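Local coordinates for protein beta-2-microglobulin (Ctenopharyngodon idella, PDB 6LBE) that probably pairs with the MHC class I heavy chain as its immunoglobulin-like light subunit in antigen presentation, at residues B[3-12]-B[85-95]. Numbering follows the deposited sequence.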
loop_
_atom_site.group_PDB
_atom_site.type_symbol
_atom_site.label_atom_id
_atom_site.label_comp_id
_atom_site.label_asym_id
_atom_site.label_seq_id
_atom_site.Cartn_x
_atom_site.Cartn_y
_atom_site.Cartn_z
ATOM N N GLN B 3 -8.667 -1.347 -18.414
ATOM C CA GLN B 3 -7.253 -0.990 -18.392
ATOM C C GLN B 3 -7.101 0.407 -17.811
ATOM O O GLN B 3 -7.654 1.369 -18.351
ATOM C CB GLN B 3 -6.643 -1.061 -19.784
ATOM C CG GLN B 3 -5.171 -0.734 -19.806
ATOM C CD GLN B 3 -4.502 -1.149 -21.105
ATOM O OE1 GLN B 3 -4.784 -2.219 -21.657
ATOM N NE2 GLN B 3 -3.626 -0.290 -21.614
ATOM N N SER B 4 -6.373 0.510 -16.702
ATOM C CA SER B 4 -6.100 1.769 -16.025
ATOM C C SER B 4 -4.626 2.108 -16.185
ATOM O O SER B 4 -3.766 1.246 -15.982
ATOM C CB SER B 4 -6.438 1.685 -14.540
ATOM O OG SER B 4 -7.756 1.242 -14.302
ATOM N N ASP B 5 -4.337 3.362 -16.529
ATOM C CA ASP B 5 -2.956 3.812 -16.632
ATOM C C ASP B 5 -2.325 3.954 -15.249
ATOM O O ASP B 5 -3.012 4.259 -14.267
ATOM C CB ASP B 5 -2.868 5.150 -17.357
ATOM C CG ASP B 5 -3.038 5.008 -18.851
ATOM O OD1 ASP B 5 -2.560 3.983 -19.412
ATOM O OD2 ASP B 5 -3.684 5.899 -19.457
ATOM N N PRO B 6 -1.014 3.745 -15.148
ATOM C CA PRO B 6 -0.335 3.937 -13.863
ATOM C C PRO B 6 -0.210 5.410 -13.501
ATOM O O PRO B 6 0.215 6.240 -14.317
ATOM C CB PRO B 6 1.041 3.299 -14.089
ATOM C CG PRO B 6 1.252 3.386 -15.575
ATOM C CD PRO B 6 -0.120 3.187 -16.178
ATOM N N LYS B 7 -0.605 5.725 -12.266
ATOM C CA LYS B 7 -0.205 6.961 -11.601
ATOM C C LYS B 7 1.183 6.761 -11.009
ATOM O O LYS B 7 1.452 5.726 -10.400
ATOM C CB LYS B 7 -1.214 7.301 -10.513
ATOM C CG LYS B 7 -0.884 8.484 -9.645
ATOM C CD LYS B 7 -2.173 8.980 -9.007
ATOM C CE LYS B 7 -1.985 9.468 -7.589
ATOM N NZ LYS B 7 -3.314 9.359 -6.911
ATOM N N VAL B 8 2.084 7.717 -11.216
ATOM C CA VAL B 8 3.485 7.528 -10.840
ATOM C C VAL B 8 3.977 8.735 -10.048
ATOM O O VAL B 8 3.767 9.883 -10.457
ATOM C CB VAL B 8 4.374 7.272 -12.075
ATOM C CG1 VAL B 8 5.826 7.381 -11.726
ATOM C CG2 VAL B 8 4.098 5.891 -12.610
ATOM N N GLN B 9 4.618 8.474 -8.906
ATOM C CA GLN B 9 5.111 9.524 -8.022
ATOM C C GLN B 9 6.554 9.233 -7.646
ATOM O O GLN B 9 6.839 8.191 -7.051
ATOM C CB GLN B 9 4.244 9.636 -6.770
ATOM C CG GLN B 9 2.920 10.305 -7.039
ATOM C CD GLN B 9 1.954 10.191 -5.878
ATOM O OE1 GLN B 9 1.197 9.216 -5.779
ATOM N NE2 GLN B 9 1.951 11.189 -5.013
ATOM N N VAL B 10 7.454 10.150 -8.003
ATOM C CA VAL B 10 8.879 10.053 -7.704
ATOM C C VAL B 10 9.211 11.066 -6.617
ATOM O O VAL B 10 8.927 12.261 -6.764
ATOM C CB VAL B 10 9.741 10.315 -8.952
ATOM C CG1 VAL B 10 11.133 9.713 -8.775
ATOM C CG2 VAL B 10 9.056 9.809 -10.212
ATOM N N TYR B 11 9.830 10.595 -5.542
ATOM C CA TYR B 11 10.208 11.463 -4.435
ATOM C C TYR B 11 11.384 10.842 -3.698
ATOM O O TYR B 11 11.752 9.684 -3.929
ATOM C CB TYR B 11 9.043 11.690 -3.469
ATOM C CG TYR B 11 8.342 10.429 -3.004
ATOM C CD1 TYR B 11 7.354 9.834 -3.782
ATOM C CD2 TYR B 11 8.658 9.836 -1.785
ATOM C CE1 TYR B 11 6.690 8.686 -3.360
ATOM C CE2 TYR B 11 8.008 8.679 -1.352
ATOM C CZ TYR B 11 7.018 8.114 -2.146
ATOM O OH TYR B 11 6.351 6.987 -1.729
ATOM N N SER B 12 11.963 11.632 -2.795
ATOM C CA SER B 12 13.019 11.190 -1.901
ATOM C C SER B 12 12.471 11.007 -0.492
ATOM O O SER B 12 11.493 11.649 -0.098
ATOM C CB SER B 12 14.170 12.190 -1.895
ATOM O OG SER B 12 13.698 13.524 -1.970
ATOM N N HIS B 85 3.887 -0.308 -18.519
ATOM C CA HIS B 85 2.668 -1.005 -18.140
ATOM C C HIS B 85 2.072 -1.691 -19.364
ATOM O O HIS B 85 1.769 -1.021 -20.358
ATOM C CB HIS B 85 1.653 -0.039 -17.551
ATOM C CG HIS B 85 0.350 -0.681 -17.201
ATOM N ND1 HIS B 85 -0.861 -0.195 -17.641
ATOM C CD2 HIS B 85 0.066 -1.758 -16.428
ATOM C CE1 HIS B 85 -1.836 -0.944 -17.150
ATOM N NE2 HIS B 85 -1.299 -1.899 -16.413
ATOM N N MET B 86 1.838 -2.990 -19.257
ATOM C CA MET B 86 1.291 -3.765 -20.335
ATOM C C MET B 86 2.162 -3.619 -21.566
ATOM O O MET B 86 3.353 -3.704 -21.491
ATOM C CB MET B 86 -0.094 -3.276 -20.640
ATOM C CG MET B 86 -1.152 -3.568 -19.647
ATOM S SD MET B 86 -1.198 -5.201 -19.056
ATOM C CE MET B 86 -1.116 -6.154 -20.496
ATOM N N SER B 87 1.542 -3.361 -22.702
ATOM C CA SER B 87 2.272 -3.140 -23.939
ATOM C C SER B 87 2.386 -1.700 -24.284
ATOM O O SER B 87 2.810 -1.359 -25.335
ATOM C CB SER B 87 1.669 -3.893 -25.097
ATOM O OG SER B 87 0.315 -3.834 -24.990
ATOM N N SER B 88 1.986 -0.857 -23.376
ATOM C CA SER B 88 2.119 0.570 -23.578
ATOM C C SER B 88 3.597 0.932 -23.689
ATOM O O SER B 88 4.474 0.131 -23.346
ATOM C CB SER B 88 1.434 1.331 -22.438
ATOM O OG SER B 88 0.070 0.930 -22.272
ATOM N N PRO B 89 3.910 2.110 -24.218
ATOM C CA PRO B 89 5.317 2.511 -24.302
ATOM C C PRO B 89 5.852 2.842 -22.923
ATOM O O PRO B 89 5.106 3.214 -22.011
ATOM C CB PRO B 89 5.284 3.752 -25.196
ATOM C CG PRO B 89 3.928 4.350 -24.917
ATOM C CD PRO B 89 3.008 3.162 -24.725
ATOM N N THR B 90 7.166 2.704 -22.784
ATOM C CA THR B 90 7.824 2.970 -21.514
ATOM C C THR B 90 7.801 4.464 -21.211
ATOM O O THR B 90 8.210 5.289 -22.037
ATOM C CB THR B 90 9.248 2.442 -21.555
ATOM O OG1 THR B 90 9.199 1.012 -21.544
ATOM C CG2 THR B 90 10.033 2.928 -20.352
ATOM N N LYS B 91 7.301 4.817 -20.033
ATOM C CA LYS B 91 7.092 6.212 -19.685
ATOM C C LYS B 91 8.007 6.615 -18.535
ATOM O O LYS B 91 8.213 5.851 -17.587
ATOM C CB LYS B 91 5.618 6.453 -19.378
ATOM C CG LYS B 91 4.758 6.097 -20.609
ATOM C CD LYS B 91 3.258 6.296 -20.404
ATOM C CE LYS B 91 2.852 7.763 -20.598
ATOM N NZ LYS B 91 3.474 8.720 -19.607
ATOM N N SER B 92 8.593 7.804 -18.658
ATOM C CA SER B 92 9.661 8.269 -17.787
ATOM C C SER B 92 9.206 9.496 -17.009
ATOM O O SER B 92 8.587 10.398 -17.568
ATOM C CB SER B 92 10.909 8.597 -18.598
ATOM O OG SER B 92 11.781 9.456 -17.886
ATOM N N TYR B 93 9.543 9.525 -15.721
ATOM C CA TYR B 93 9.088 10.545 -14.780
ATOM C C TYR B 93 10.298 11.031 -14.003
ATOM O O TYR B 93 11.001 10.222 -13.392
ATOM C CB TYR B 93 8.026 9.986 -13.820
ATOM C CG TYR B 93 6.814 9.411 -14.516
ATOM C CD1 TYR B 93 6.833 8.111 -15.047
ATOM C CD2 TYR B 93 5.657 10.162 -14.658
ATOM C CE1 TYR B 93 5.729 7.587 -15.694
ATOM C CE2 TYR B 93 4.548 9.633 -15.290
ATOM C CZ TYR B 93 4.593 8.356 -15.808
ATOM O OH TYR B 93 3.484 7.856 -16.444
ATOM N N THR B 94 10.528 12.343 -14.014
ATOM C CA THR B 94 11.774 12.928 -13.526
ATOM C C THR B 94 11.645 13.389 -12.075
ATOM O O THR B 94 10.735 14.146 -11.727
ATOM C CB THR B 94 12.188 14.098 -14.417
ATOM O OG1 THR B 94 12.258 13.645 -15.776
ATOM C CG2 THR B 94 13.544 14.627 -14.002
ATOM N N TRP B 95 12.560 12.944 -11.234
ATOM C CA TRP B 95 12.517 13.372 -9.848
ATOM C C TRP B 95 12.808 14.866 -9.752
ATOM O O TRP B 95 13.836 15.352 -10.251
ATOM C CB TRP B 95 13.507 12.580 -9.017
ATOM C CG TRP B 95 13.598 13.046 -7.595
ATOM C CD1 TRP B 95 12.671 12.857 -6.601
ATOM C CD2 TRP B 95 14.678 13.775 -7.006
ATOM N NE1 TRP B 95 13.113 13.428 -5.433
ATOM C CE2 TRP B 95 14.343 13.997 -5.653
ATOM C CE3 TRP B 95 15.897 14.262 -7.490
ATOM C CZ2 TRP B 95 15.189 14.686 -4.777
ATOM C CZ3 TRP B 95 16.728 14.943 -6.629
ATOM C CH2 TRP B 95 16.370 15.154 -5.283
HETATM O O HOH W 1 -1.032 1.886 -19.587
HETATM O O HOH W 2 11.379 14.748 -3.273
#
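Val8 sits as a knob over the flat of the Tyr93 ring: Val8 CB lies 3.7 Å from the centroid of the Tyr93 ring and 5° off the normal, which defines a CH-pi contact. Val8 CG1 touches Tyr93 CD1 at 3.5 Å, and Val8 CG2 leans toward the CE1–CZ side of the same ring. Val10 fills the next hollow, between Tyr93 and Trp95, with one branch for each. Val10 CG1, anti to the backbone N (chi1 -159°), meets Trp95 CB at 3.7 Å, while Val10 CG2 meets Tyr93 CB at 3.8 Å. The indole points its edge at the backbone, with Tyr11 CA in its plane, and at Ser12, whose OG lies 3.4 Å from Trp95 CZ2 and is itself hydrogen-bonded to Asn14 O. Trp95 NE1 and Ser12 N, both donors, share one water as acceptor. At the far end Pro6 CD stands 3.8 Å from His85 ND1, and a second water joins that nitrogen to Asp5 OD1 and Ser88 OG; a hydrogen bond from His85 NE2 to Pro33 O helps fix the ring's rotation. No direct hydrogen bond links 3-12 with 85-95. The contact closes one edge of the immunoglobulin C1-set sandwich, where outer strands of its two sheets face each other: 7-12 beside 22-29, 91-94 beside 79-85. Val10 also packs on Cys81 of the Cys26–Cys81 disulfide, whereas Tyr11 turns outward to the chain of another protein.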